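Local coordinates for gamma-resorcylate decarboxylase (Polaromonas, PDB 4QRO), which probably catalyses the manganese-dependent, non-oxidative decarboxylation of gamma-resorcylate (2,6-dihydroxybenzoate) to resorcinol, at residues K248-D251 and Y252-N256; V195-L198 and R199-S203; S203-F206 and D207-A211; Y225-W228 and R229-H232; L270-A273 and I274-G278. All blocks are in the same frame, centred on the assembly; numbering follows the deposited sequence.

Contact 1 (K248-D251 and Y252-N256); sequences KIVD and YFNEN
The phenol ring of Tyr252 sets its CD2 3.4 Å from Lys248 O, which approaches the ring obliquely, while the carboxamide of Asn254 lies against the Val250 carbonyl, CG 3.2 Å from Val250 O. Both contacts belong to the opening turns of helix 249-256, in the amidohydrolase domain, with Lys248 at the N-cap. Asp251, three residues on, turns its carboxylate back to the start of the helix: CG stands beside its own backbone N (chi1 -67°), and OD2 accepts Lys248 N at 3.2 Å, on its anti side and out of the carboxylate plane. The next two amides, those of Ile249 and Val250, are taken by Asp231 of the preceding helix. Of the helical bonds that join 248-251 to 252-256, the straightest is Phe253 N to Ile249 O at 3.1 Å with 170° at the hydrogen. Tyr252 sends its hydroxyl to Asp207 and Arg247 N, and Phe253 packs against Met201, Met227 and Ile277. On the more open flank, Val250 CG2 meets Asn254 OD1 at 3.8 Å. With a leucine in place of Asn254, the water shared with Asp251 would probably lose its firmer acceptor and drift. That water donates to Asn254 OD1 at 2.9 Å and only weakly to Asp251 OD1, 3.4 Å away.

Contact 2 (V195-L198 and R199-S203); sequences VHAL and RLMGS
Val195 O takes Arg199 N at 2.8 Å, and the arginine's own CG comes down beside the same oxygen at 3.2 Å. Beyond CG the arginine chain bends at chi3 (53°), and its guanidinium leaves the contact for Asp143, for a cation-pi contact with Tyr141 and for the carbonyl of Ile175 of the second subunit. One residue further, His196 O receives Leu200 N at 3.0 Å, while the imidazole sends NE2 to the backbone N of Tyr142 and meets Leu200 CG obliquely. These are the last turns of helix 188-202 in the amidohydrolase domain, buried between the helices 223-232 and 249-256 on one flank and the second subunit on another. Met201 folds its CE back along the helix, 4.0 Å from Ala197 CB and equally far from Leu198 CD2; the side chain also packs on Ile249, Tyr252, Phe253 and Phe257. Gly202 N closes on Leu198 O at 2.9 Å. Just beyond, Ser203 OG donates to Leu200 O at 2.7 Å.

Contact 3 (S203-F206 and D207-A211); sequences SGLF and DKYPA
Asp207 starts with CB 3.4 Å from Gly204 O, passes CG by the same carbonyl, and brings OD2 to 3.8 Å from Gly204 CA. Its carboxylate ends on partners further along the chain: OD1 accepts the hydroxyl of Tyr252 and OD2 the amide of Lys246. With an alanine in its place, the Tyr252 hydroxyl and the Lys246 amide would probably both lose their carboxylate acceptor. Across the turn, Leu205 CD1 meets the edge of the Tyr209 ring, 3.8 Å from CD2 and in the ring plane, while Lys208 CG sits over the centre of one face. Leu205 O holds Tyr209 N at 2.9 Å. Phe206 O receives a CA-H contact from Pro210 CA at 3.1 Å. The Phe206 ring packs on Leu200 and Met201, and its CB on Tyr252. The arrangement is that of a one-turn helix, 205-208, entered from helix 188-202 through Gly204, whose positive phi (87°) would crowd a side chain, and through an ST turn in which Ser203 OG accepts Leu205 N at 3.2 Å.

Contact 4 (Y225-W228 and R229-H232); sequences YSMW and RIDH
His232 lays its imidazole flat on the pyrrole ring of Trp228 in an offset stack, centroids 4.0 Å apart and planes at 6°. Its CB covers the neighbouring six-membered ring of the indole as a CH-pi contact, 3.5 Å from that centroid. The histidine is held by one oxygen: Trp228 O accepts His232 N at 2.9 Å nearly head-on and His232 ND1 at the same 2.9 Å from the side, within 1° of the imidazole plane. That second bond helps to fix the ring's rotation and so favours the stack, while Trp228 with CG opposite its backbone N (chi1 -178°) turns the indole down the helix to receive it. The pair closes the C-terminal end of helix 223-232 in the amidohydrolase domain. Two residues earlier, Ile230 N bonds Ser226 O at 3.0 Å, and Ile230 CD1 touches Met227 CE at 4.0 Å; these two apolar side chains go on to pack against Ile249. A water lies 2.6 Å from Met227 O and also beside Asp231 OD2, whose carboxylate takes the amides of Ile249 and Val250. Furthest out, Arg229 runs extended from CG to NE. Its NH1 reaches Gly263 O of the second subunit and its NH2 bonds the inhibitor 2-nitroresorcinol; with Pro185 of that subunit also against it, this is consistent with Arg229 completing the neighbour's active-site pocket.

Contact 5 (L270-A273 and I274-G278); sequences LIDA and ILEIG
Ala273 O draws in three amides: Ile277 N at 2.8 Å nearly straight on (170° at the hydrogen), Glu276 N at 3.1 Å from well above the carbonyl plane, and Gly278 N weakly at 3.4 Å. This lies in the last turns of helix 267-276, the crossover helix of a beta-alpha-beta unit between strands 257-260 and 282-283. Gly278 leaves helical angles with positive phi, a conformation in which a CB would collide with Ile277 O. Upstream, Ile274 N and Leu275 N make ordinary helical bonds to Leu270 O and Ile271 O. The carboxylates of Asp272 and Glu276 face the same solvent molecule, which lies 2.6 Å from Asp272 OD1 and 2.7 Å from Glu276 OE1. Their planes stand at 87°, and Asp272 OD1 keeps 4.6 Å from Glu276 OE1; the mutual repulsion is probably eased by Arg266 of the second subunit, which forms a salt bridge with Glu276 OE1. Glu276 gets there by a bend at chi2 (-74°), which turns its chain toward Asp272. Tyr225 of the second subunit packs on Asp272 and Ala273. On the inner flank Leu270, Ala273 and Ile274 pack on Ile282 of the next strand, with Leu270 CG 4.0 Å from Ile274 CD1. Beside them Ile271 and Leu275 point the same way, Ile271 CG2 coming to 4.1 Å from Leu275 CD1.

How the contacts relate
Along the chain the order is contact 2, contact 3, contact 4, contact 1 and contact 5, the first two sharing Ser203. Contact 1 is the hub: its helix 249-256 touches all four others, with centres about 11 Å from contacts 2 and 4, 10 Å from contact 3 and 14 Å from contact 5. Contact 3 stands about 20 Å from contact 4 and 24 Å from contact 5, centre to centre, without touching either. All five belong to helices of the amidohydrolase domain associated with the five-stranded parallel sheet. Contacts 2, 4 and 5, and contact 1 through Ile249 alone, also meet the second subunit, joining this helical layer to the dimer interface, and contact 4 carries it on to a bound inhibitor.

Contact 1 (K248-D251 and Y252-N256)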
loop_
_atom_site.group_PDB
_atom_site.type_symbol
_atom_site.label_atom_id
_atom_site.label_comp_id
_atom_site.label_asym_id
_atom_site.label_seq_id
_atom_site.Cartn_x
_atom_site.Cartn_y
_atom_site.Cartn_z
ATOM N N LYS A 248 9.172 -13.077 -12.177
ATOM C CA LYS A 248 8.137 -12.098 -11.786
ATOM C C LYS A 248 8.148 -11.911 -10.274
ATOM O O LYS A 248 8.451 -12.851 -9.531
ATOM C CB LYS A 248 6.748 -12.582 -12.230
ATOM C CG LYS A 248 6.539 -12.685 -13.735
ATOM C CD LYS A 248 5.266 -13.480 -14.014
ATOM C CE LYS A 248 4.922 -13.519 -15.489
ATOM N NZ LYS A 248 4.084 -12.351 -15.853
ATOM N N ILE A 249 7.836 -10.698 -9.803
ATOM C CA ILE A 249 7.757 -10.463 -8.363
ATOM C C ILE A 249 6.755 -11.462 -7.726
ATOM O O ILE A 249 7.023 -12.030 -6.667
ATOM C CB ILE A 249 7.369 -8.993 -8.050
ATOM C CG1 ILE A 249 8.439 -8.005 -8.557
ATOM C CG2 ILE A 249 7.042 -8.807 -6.572
ATOM C CD1 ILE A 249 9.856 -8.268 -8.054
ATOM N N VAL A 250 5.624 -11.702 -8.386
ATOM C CA VAL A 250 4.602 -12.588 -7.848
ATOM C C VAL A 250 5.128 -14.014 -7.600
ATOM O O VAL A 250 4.633 -14.710 -6.707
ATOM C CB VAL A 250 3.328 -12.628 -8.732
ATOM C CG1 VAL A 250 3.586 -13.369 -10.048
ATOM C CG2 VAL A 250 2.169 -13.289 -7.978
ATOM N N ASP A 251 6.120 -14.442 -8.372
ATOM C CA ASP A 251 6.733 -15.772 -8.171
ATOM C C ASP A 251 7.406 -15.864 -6.798
ATOM O O ASP A 251 7.200 -16.828 -6.073
ATOM C CB ASP A 251 7.750 -16.109 -9.280
ATOM C CG ASP A 251 7.096 -16.298 -10.649
ATOM O OD1 ASP A 251 5.986 -16.835 -10.715
ATOM O OD2 ASP A 251 7.685 -15.878 -11.656
ATOM N N TYR A 252 8.161 -14.841 -6.418
ATOM C CA TYR A 252 8.854 -14.833 -5.104
ATOM C C TYR A 252 7.881 -14.648 -3.952
ATOM O O TYR A 252 8.003 -15.265 -2.902
ATOM C CB TYR A 252 9.942 -13.746 -5.082
ATOM C CG TYR A 252 10.909 -13.884 -6.255
ATOM C CD1 TYR A 252 11.733 -15.003 -6.370
ATOM C CD2 TYR A 252 10.957 -12.931 -7.253
ATOM C CE1 TYR A 252 12.607 -15.143 -7.428
ATOM C CE2 TYR A 252 11.811 -13.063 -8.328
ATOM C CZ TYR A 252 12.642 -14.167 -8.409
ATOM O OH TYR A 252 13.483 -14.300 -9.490
ATOM N N PHE A 253 6.864 -13.836 -4.171
ATOM C CA PHE A 253 5.802 -13.679 -3.190
ATOM C C PHE A 253 5.124 -15.016 -2.904
ATOM O O PHE A 253 4.908 -15.407 -1.731
ATOM C CB PHE A 253 4.785 -12.646 -3.722
ATOM C CG PHE A 253 3.784 -12.179 -2.701
ATOM C CD1 PHE A 253 4.200 -11.609 -1.507
ATOM C CD2 PHE A 253 2.403 -12.265 -2.962
ATOM C CE1 PHE A 253 3.265 -11.169 -0.565
ATOM C CE2 PHE A 253 1.480 -11.825 -2.025
ATOM C CZ PHE A 253 1.905 -11.273 -0.829
ATOM N N ASN A 254 4.784 -15.734 -3.971
ATOM C CA ASN A 254 4.037 -16.972 -3.831
ATOM C C ASN A 254 4.883 -18.076 -3.222
ATOM O O ASN A 254 4.364 -18.909 -2.505
ATOM C CB ASN A 254 3.520 -17.487 -5.167
ATOM C CG ASN A 254 2.306 -16.717 -5.685
ATOM O OD1 ASN A 254 1.929 -16.865 -6.856
ATOM N ND2 ASN A 254 1.705 -15.928 -4.852
ATOM N N GLU A 255 6.173 -18.073 -3.547
ATOM C CA GLU A 255 7.077 -19.148 -3.134
ATOM C C GLU A 255 7.848 -18.955 -1.823
ATOM O O GLU A 255 8.224 -19.948 -1.198
ATOM C CB GLU A 255 8.045 -19.460 -4.253
ATOM C CG GLU A 255 7.382 -20.167 -5.421
ATOM C CD GLU A 255 8.259 -20.184 -6.647
ATOM O OE1 GLU A 255 9.469 -19.879 -6.546
ATOM O OE2 GLU A 255 7.730 -20.502 -7.722
ATOM N N ASN A 256 8.117 -17.708 -1.442
ATOM C CA ASN A 256 9.015 -17.399 -0.318
ATOM C C ASN A 256 8.351 -16.666 0.836
ATOM O O ASN A 256 8.976 -16.464 1.866
ATOM C CB ASN A 256 10.206 -16.579 -0.853
ATOM C CG ASN A 256 11.070 -17.376 -1.819
ATOM O OD1 ASN A 256 10.929 -17.262 -3.045
ATOM N ND2 ASN A 256 11.944 -18.222 -1.273
HETATM O O HOH W 1 3.640 -18.315 -8.723
#

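Contact 2 (V195-L198 and R199-S203)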
loop_
_atom_site.group_PDB
_atom_site.type_symbol
_atom_site.label_atom_id
_atom_site.label_comp_id
_atom_site.label_asym_id
_atom_site.label_seq_id
_atom_site.Cartn_x
_atom_site.Cartn_y
_atom_site.Cartn_z
ATOM N N VAL A 195 7.464 -2.018 0.810
ATOM C CA VAL A 195 8.581 -1.657 -0.066
ATOM C C VAL A 195 9.863 -2.417 0.280
ATOM O O VAL A 195 10.557 -2.895 -0.613
ATOM C CB VAL A 195 8.805 -0.138 -0.099
ATOM C CG1 VAL A 195 10.071 0.197 -0.865
ATOM C CG2 VAL A 195 7.599 0.515 -0.779
ATOM N N HIS A 196 10.136 -2.595 1.569
ATOM C CA HIS A 196 11.286 -3.395 1.971
ATOM C C HIS A 196 11.167 -4.828 1.413
ATOM O O HIS A 196 12.142 -5.384 0.853
ATOM C CB HIS A 196 11.396 -3.380 3.474
ATOM C CG HIS A 196 12.753 -3.740 3.997
ATOM N ND1 HIS A 196 13.219 -3.262 5.209
ATOM C CD2 HIS A 196 13.752 -4.490 3.473
ATOM C CE1 HIS A 196 14.445 -3.722 5.411
ATOM N NE2 HIS A 196 14.783 -4.475 4.377
ATOM N N ALA A 197 9.976 -5.421 1.535
ATOM C CA ALA A 197 9.752 -6.802 1.051
ATOM C C ALA A 197 9.947 -6.866 -0.461
ATOM O O ALA A 197 10.568 -7.794 -0.974
ATOM C CB ALA A 197 8.373 -7.285 1.435
ATOM N N LEU A 198 9.429 -5.865 -1.173
ATOM C CA LEU A 198 9.625 -5.793 -2.625
ATOM C C LEU A 198 11.071 -5.596 -3.038
ATOM O O LEU A 198 11.501 -6.150 -4.042
ATOM C CB LEU A 198 8.753 -4.693 -3.233
ATOM C CG LEU A 198 7.246 -4.959 -3.272
ATOM C CD1 LEU A 198 6.458 -3.704 -3.654
ATOM C CD2 LEU A 198 6.923 -6.118 -4.221
ATOM N N ARG A 199 11.821 -4.797 -2.284
ATOM C CA ARG A 199 13.264 -4.683 -2.481
ATOM C C ARG A 199 13.944 -6.056 -2.384
ATOM O O ARG A 199 14.752 -6.398 -3.249
ATOM C CB ARG A 199 13.897 -3.681 -1.514
ATOM C CG ARG A 199 13.509 -2.233 -1.777
ATOM C CD ARG A 199 14.106 -1.270 -0.749
ATOM N NE ARG A 199 15.566 -1.406 -0.603
ATOM C CZ ARG A 199 16.441 -0.395 -0.660
ATOM N NH1 ARG A 199 16.038 0.875 -0.844
ATOM N NH2 ARG A 199 17.738 -0.646 -0.512
ATOM N N LEU A 200 13.578 -6.862 -1.393
ATOM C CA LEU A 200 14.168 -8.218 -1.282
ATOM C C LEU A 200 13.843 -9.070 -2.526
ATOM O O LEU A 200 14.715 -9.715 -3.096
ATOM C CB LEU A 200 13.666 -8.931 -0.032
ATOM C CG LEU A 200 13.971 -8.349 1.353
ATOM C CD1 LEU A 200 13.373 -9.239 2.431
ATOM C CD2 LEU A 200 15.484 -8.211 1.535
ATOM N N MET A 201 12.577 -9.074 -2.930
ATOM C CA MET A 201 12.111 -9.872 -4.087
ATOM C C MET A 201 12.771 -9.444 -5.416
ATOM O O MET A 201 13.264 -10.297 -6.170
ATOM C CB MET A 201 10.575 -9.790 -4.222
ATOM C CG MET A 201 9.804 -10.458 -3.096
ATOM S SD MET A 201 8.006 -10.351 -3.313
ATOM C CE MET A 201 7.524 -9.379 -1.899
ATOM N N GLY A 202 12.795 -8.143 -5.682
ATOM C CA GLY A 202 13.473 -7.583 -6.878
ATOM C C GLY A 202 14.990 -7.810 -6.950
ATOM O O GLY A 202 15.575 -7.900 -8.044
ATOM N N SER A 203 15.634 -7.941 -5.796
ATOM C CA SER A 203 17.097 -7.961 -5.751
ATOM C C SER A 203 17.687 -9.222 -6.305
ATOM O O SER A 203 18.888 -9.266 -6.552
ATOM C CB SER A 203 17.598 -7.782 -4.331
ATOM O OG SER A 203 17.197 -8.896 -3.543
#

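Contact 3 (S203-F206 and D207-A211)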
loop_
_atom_site.group_PDB
_atom_site.type_symbol
_atom_site.label_atom_id
_atom_site.label_comp_id
_atom_site.label_asym_id
_atom_site.label_seq_id
_atom_site.Cartn_x
_atom_site.Cartn_y
_atom_site.Cartn_z
ATOM N N SER A 203 15.634 -7.941 -5.796
ATOM C CA SER A 203 17.097 -7.961 -5.751
ATOM C C SER A 203 17.687 -9.222 -6.305
ATOM O O SER A 203 18.888 -9.266 -6.552
ATOM C CB SER A 203 17.598 -7.782 -4.331
ATOM O OG SER A 203 17.197 -8.896 -3.543
ATOM N N GLY A 204 16.868 -10.260 -6.464
ATOM C CA GLY A 204 17.369 -11.573 -6.867
ATOM C C GLY A 204 17.808 -12.433 -5.697
ATOM O O GLY A 204 18.348 -13.535 -5.875
ATOM N N LEU A 205 17.558 -11.966 -4.484
ATOM C CA LEU A 205 17.905 -12.752 -3.284
ATOM C C LEU A 205 17.341 -14.171 -3.319
ATOM O O LEU A 205 17.988 -15.132 -2.890
ATOM C CB LEU A 205 17.364 -12.042 -2.042
ATOM C CG LEU A 205 17.740 -12.662 -0.713
ATOM C CD1 LEU A 205 19.249 -12.513 -0.505
ATOM C CD2 LEU A 205 16.982 -11.960 0.409
ATOM N N PHE A 206 16.120 -14.303 -3.811
ATOM C CA PHE A 206 15.436 -15.593 -3.778
ATOM C C PHE A 206 15.774 -16.505 -4.956
ATOM O O PHE A 206 15.384 -17.673 -4.943
ATOM C CB PHE A 206 13.918 -15.398 -3.621
ATOM C CG PHE A 206 13.553 -14.580 -2.418
ATOM C CD1 PHE A 206 13.724 -15.084 -1.134
ATOM C CD2 PHE A 206 13.061 -13.291 -2.559
ATOM C CE1 PHE A 206 13.432 -14.310 -0.025
ATOM C CE2 PHE A 206 12.756 -12.518 -1.455
ATOM C CZ PHE A 206 12.933 -13.025 -0.186
ATOM N N ASP A 207 16.480 -15.972 -5.959
ATOM C CA ASP A 207 17.122 -16.798 -7.003
ATOM C C ASP A 207 18.327 -17.517 -6.388
ATOM O O ASP A 207 18.569 -18.699 -6.629
ATOM C CB ASP A 207 17.607 -15.926 -8.157
ATOM C CG ASP A 207 16.473 -15.296 -8.938
ATOM O OD1 ASP A 207 15.381 -15.893 -8.984
ATOM O OD2 ASP A 207 16.696 -14.219 -9.526
ATOM N N LYS A 208 19.080 -16.793 -5.578
ATOM C CA LYS A 208 20.285 -17.349 -4.930
ATOM C C LYS A 208 19.972 -18.263 -3.728
ATOM O O LYS A 208 20.621 -19.297 -3.533
ATOM C CB LYS A 208 21.159 -16.177 -4.480
ATOM C CG LYS A 208 22.440 -16.572 -3.752
ATOM C CD LYS A 208 23.358 -17.386 -4.646
ATOM C CE LYS A 208 24.616 -17.797 -3.904
ATOM N NZ LYS A 208 25.336 -18.853 -4.659
ATOM N N TYR A 209 19.010 -17.858 -2.893
ATOM C CA TYR A 209 18.618 -18.628 -1.709
ATOM C C TYR A 209 17.117 -18.935 -1.810
ATOM O O TYR A 209 16.304 -18.346 -1.105
ATOM C CB TYR A 209 18.946 -17.857 -0.420
ATOM C CG TYR A 209 20.358 -17.378 -0.394
ATOM C CD1 TYR A 209 21.433 -18.290 -0.390
ATOM C CD2 TYR A 209 20.643 -16.028 -0.392
ATOM C CE1 TYR A 209 22.748 -17.837 -0.395
ATOM C CE2 TYR A 209 21.946 -15.568 -0.400
ATOM C CZ TYR A 209 22.994 -16.469 -0.401
ATOM O OH TYR A 209 24.267 -15.976 -0.399
ATOM N N PRO A 210 16.744 -19.865 -2.695
ATOM C CA PRO A 210 15.322 -20.086 -2.970
ATOM C C PRO A 210 14.494 -20.743 -1.867
ATOM O O PRO A 210 13.266 -20.752 -1.971
ATOM C CB PRO A 210 15.348 -20.978 -4.234
ATOM C CG PRO A 210 16.679 -21.650 -4.198
ATOM C CD PRO A 210 17.613 -20.636 -3.609
ATOM N N ALA A 211 15.130 -21.300 -0.839
ATOM C CA ALA A 211 14.406 -21.911 0.300
ATOM C C ALA A 211 14.103 -20.950 1.477
ATOM O O ALA A 211 13.493 -21.361 2.484
ATOM C CB ALA A 211 15.151 -23.155 0.795
#

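Contact 4 (Y225-W228 and R229-H232)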
loop_
_atom_site.group_PDB
_atom_site.type_symbol
_atom_site.label_atom_id
_atom_site.label_comp_id
_atom_site.label_asym_id
_atom_site.label_seq_id
_atom_site.Cartn_x
_atom_site.Cartn_y
_atom_site.Cartn_z
ATOM N N TYR A 225 -3.371 -7.049 -2.873
ATOM C CA TYR A 225 -4.309 -6.229 -3.643
ATOM C C TYR A 225 -3.661 -5.693 -4.897
ATOM O O TYR A 225 -4.312 -5.569 -5.929
ATOM C CB TYR A 225 -4.808 -5.055 -2.771
ATOM C CG TYR A 225 -5.977 -4.267 -3.325
ATOM C CD1 TYR A 225 -7.298 -4.658 -3.046
ATOM C CD2 TYR A 225 -5.777 -3.117 -4.090
ATOM C CE1 TYR A 225 -8.385 -3.934 -3.530
ATOM C CE2 TYR A 225 -6.865 -2.396 -4.584
ATOM C CZ TYR A 225 -8.162 -2.805 -4.298
ATOM O OH TYR A 225 -9.280 -2.082 -4.757
ATOM N N SER A 226 -2.396 -5.299 -4.781
ATOM C CA SER A 226 -1.686 -4.641 -5.850
ATOM C C SER A 226 -0.653 -5.551 -6.548
ATOM O O SER A 226 0.100 -5.073 -7.421
ATOM C CB SER A 226 -0.999 -3.370 -5.319
ATOM O OG SER A 226 -1.938 -2.480 -4.744
ATOM N N MET A 227 -0.614 -6.834 -6.194
ATOM C CA MET A 227 0.441 -7.720 -6.701
ATOM C C MET A 227 0.344 -7.904 -8.229
ATOM O O MET A 227 1.369 -7.872 -8.932
ATOM C CB MET A 227 0.429 -9.080 -5.960
ATOM C CG MET A 227 1.555 -10.028 -6.348
ATOM S SD MET A 227 3.240 -9.393 -6.193
ATOM C CE MET A 227 3.298 -9.027 -4.433
ATOM N N TRP A 228 -0.874 -8.071 -8.744
ATOM C CA TRP A 228 -1.045 -8.175 -10.193
ATOM C C TRP A 228 -0.405 -6.985 -10.875
ATOM O O TRP A 228 0.374 -7.140 -11.810
ATOM C CB TRP A 228 -2.515 -8.278 -10.604
ATOM C CG TRP A 228 -2.664 -8.436 -12.081
ATOM C CD1 TRP A 228 -2.608 -9.609 -12.799
ATOM C CD2 TRP A 228 -2.884 -7.395 -13.036
ATOM N NE1 TRP A 228 -2.772 -9.355 -14.135
ATOM C CE2 TRP A 228 -2.949 -8.008 -14.312
ATOM C CE3 TRP A 228 -2.986 -6.004 -12.950
ATOM C CZ2 TRP A 228 -3.127 -7.268 -15.490
ATOM C CZ3 TRP A 228 -3.167 -5.260 -14.135
ATOM C CH2 TRP A 228 -3.243 -5.900 -15.373
ATOM N N ARG A 229 -0.741 -5.782 -10.406
ATOM C CA ARG A 229 -0.251 -4.549 -11.056
ATOM C C ARG A 229 1.285 -4.373 -10.976
ATOM O O ARG A 229 1.909 -3.836 -11.899
ATOM C CB ARG A 229 -0.989 -3.352 -10.474
ATOM C CG ARG A 229 -0.614 -1.995 -11.066
ATOM C CD ARG A 229 -1.660 -0.973 -10.639
ATOM N NE ARG A 229 -1.230 0.410 -10.768
ATOM C CZ ARG A 229 -1.034 1.040 -11.924
ATOM N NH1 ARG A 229 -1.226 0.414 -13.096
ATOM N NH2 ARG A 229 -0.640 2.308 -11.911
ATOM N N ILE A 230 1.893 -4.815 -9.874
ATOM C CA ILE A 230 3.347 -4.741 -9.729
ATOM C C ILE A 230 4.047 -5.319 -10.981
ATOM O O ILE A 230 4.973 -4.687 -11.503
ATOM C CB ILE A 230 3.852 -5.437 -8.425
ATOM C CG1 ILE A 230 3.469 -4.593 -7.203
ATOM C CG2 ILE A 230 5.369 -5.649 -8.446
ATOM C CD1 ILE A 230 3.693 -5.282 -5.885
ATOM N N ASP A 231 3.627 -6.509 -11.434
ATOM C CA ASP A 231 4.273 -7.188 -12.612
ATOM C C ASP A 231 3.611 -6.819 -13.941
ATOM O O ASP A 231 4.282 -6.711 -14.966
ATOM C CB ASP A 231 4.194 -8.704 -12.499
ATOM C CG ASP A 231 5.073 -9.263 -11.403
ATOM O OD1 ASP A 231 6.279 -8.926 -11.385
ATOM O OD2 ASP A 231 4.555 -10.061 -10.575
ATOM N N HIS A 232 2.288 -6.660 -13.925
ATOM C CA HIS A 232 1.523 -6.617 -15.165
ATOM C C HIS A 232 1.182 -5.228 -15.692
ATOM O O HIS A 232 0.607 -5.115 -16.770
ATOM C CB HIS A 232 0.263 -7.457 -15.031
ATOM C CG HIS A 232 0.540 -8.911 -14.825
ATOM N ND1 HIS A 232 0.697 -9.469 -13.572
ATOM C CD2 HIS A 232 0.722 -9.917 -15.710
ATOM C CE1 HIS A 232 0.945 -10.760 -13.693
ATOM N NE2 HIS A 232 0.957 -11.062 -14.981
HETATM O O HOH W 2 -3.213 -5.563 -8.732
HETATM O O HOH W 3 1.890 -9.908 -10.523
#

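Contact 5 (L270-A273 and I274-G278)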
loop_
_atom_site.group_PDB
_atom_site.type_symbol
_atom_site.label_atom_id
_atom_site.label_comp_id
_atom_site.label_asym_id
_atom_site.label_seq_id
_atom_site.Cartn_x
_atom_site.Cartn_y
_atom_site.Cartn_z
ATOM N N LEU A 270 -8.794 -10.798 4.188
ATOM C CA LEU A 270 -8.436 -12.217 4.262
ATOM C C LEU A 270 -8.817 -12.990 2.991
ATOM O O LEU A 270 -8.012 -13.747 2.468
ATOM C CB LEU A 270 -9.115 -12.885 5.472
ATOM C CG LEU A 270 -8.871 -14.401 5.597
ATOM C CD1 LEU A 270 -7.374 -14.688 5.736
ATOM C CD2 LEU A 270 -9.659 -14.985 6.769
ATOM N N ILE A 271 -10.042 -12.787 2.497
ATOM C CA ILE A 271 -10.517 -13.496 1.304
ATOM C C ILE A 271 -9.686 -13.102 0.099
ATOM O O ILE A 271 -9.303 -13.977 -0.686
ATOM C CB ILE A 271 -12.020 -13.263 1.033
ATOM C CG1 ILE A 271 -12.882 -13.936 2.129
ATOM C CG2 ILE A 271 -12.448 -13.791 -0.345
ATOM C CD1 ILE A 271 -14.339 -13.520 2.043
ATOM N N ASP A 272 -9.368 -11.816 -0.043
ATOM C CA ASP A 272 -8.494 -11.394 -1.142
ATOM C C ASP A 272 -7.147 -12.102 -1.031
ATOM O O ASP A 272 -6.620 -12.616 -2.015
ATOM C CB ASP A 272 -8.281 -9.891 -1.130
ATOM C CG ASP A 272 -7.507 -9.405 -2.334
ATOM O OD1 ASP A 272 -7.811 -9.805 -3.478
ATOM O OD2 ASP A 272 -6.558 -8.657 -2.151
ATOM N N ALA A 273 -6.574 -12.126 0.164
ATOM C CA ALA A 273 -5.268 -12.775 0.305
ATOM C C ALA A 273 -5.372 -14.261 0.006
ATOM O O ALA A 273 -4.470 -14.789 -0.643
ATOM C CB ALA A 273 -4.641 -12.521 1.674
ATOM N N ILE A 274 -6.438 -14.935 0.448
ATOM C CA ILE A 274 -6.652 -16.369 0.085
ATOM C C ILE A 274 -6.649 -16.585 -1.446
ATOM O O ILE A 274 -6.045 -17.524 -1.945
ATOM C CB ILE A 274 -7.916 -16.965 0.746
ATOM C CG1 ILE A 274 -7.666 -17.158 2.250
ATOM C CG2 ILE A 274 -8.357 -18.272 0.090
ATOM C CD1 ILE A 274 -8.904 -17.481 3.056
ATOM N N LEU A 275 -7.274 -15.671 -2.181
ATOM C CA LEU A 275 -7.424 -15.795 -3.619
ATOM C C LEU A 275 -6.229 -15.297 -4.368
ATOM O O LEU A 275 -6.182 -15.385 -5.617
ATOM C CB LEU A 275 -8.684 -15.035 -4.076
ATOM C CG LEU A 275 -10.021 -15.638 -3.604
ATOM C CD1 LEU A 275 -11.178 -14.773 -4.087
ATOM C CD2 LEU A 275 -10.210 -17.084 -4.067
ATOM N N GLU A 276 -5.217 -14.817 -3.635
ATOM C CA GLU A 276 -3.998 -14.379 -4.254
ATOM C C GLU A 276 -2.813 -15.240 -3.855
ATOM O O GLU A 276 -2.058 -15.659 -4.712
ATOM C CB GLU A 276 -3.709 -12.903 -3.947
ATOM C CG GLU A 276 -4.624 -11.914 -4.673
ATOM C CD GLU A 276 -4.307 -11.779 -6.155
ATOM O OE1 GLU A 276 -4.881 -10.896 -6.844
ATOM O OE2 GLU A 276 -3.446 -12.528 -6.632
ATOM N N ILE A 277 -2.622 -15.490 -2.568
ATOM C CA ILE A 277 -1.470 -16.288 -2.144
ATOM C C ILE A 277 -1.859 -17.678 -1.621
ATOM O O ILE A 277 -1.003 -18.570 -1.543
ATOM C CB ILE A 277 -0.598 -15.496 -1.136
ATOM C CG1 ILE A 277 0.833 -16.069 -1.073
ATOM C CG2 ILE A 277 -1.211 -15.487 0.262
ATOM C CD1 ILE A 277 1.787 -15.311 -0.161
ATOM N N GLY A 278 -3.124 -17.842 -1.211
ATOM C CA GLY A 278 -3.664 -19.123 -0.761
ATOM C C GLY A 278 -3.584 -19.303 0.752
ATOM O O GLY A 278 -2.657 -18.789 1.405
HETATM O O HOH W 4 -6.171 -9.005 -5.391
#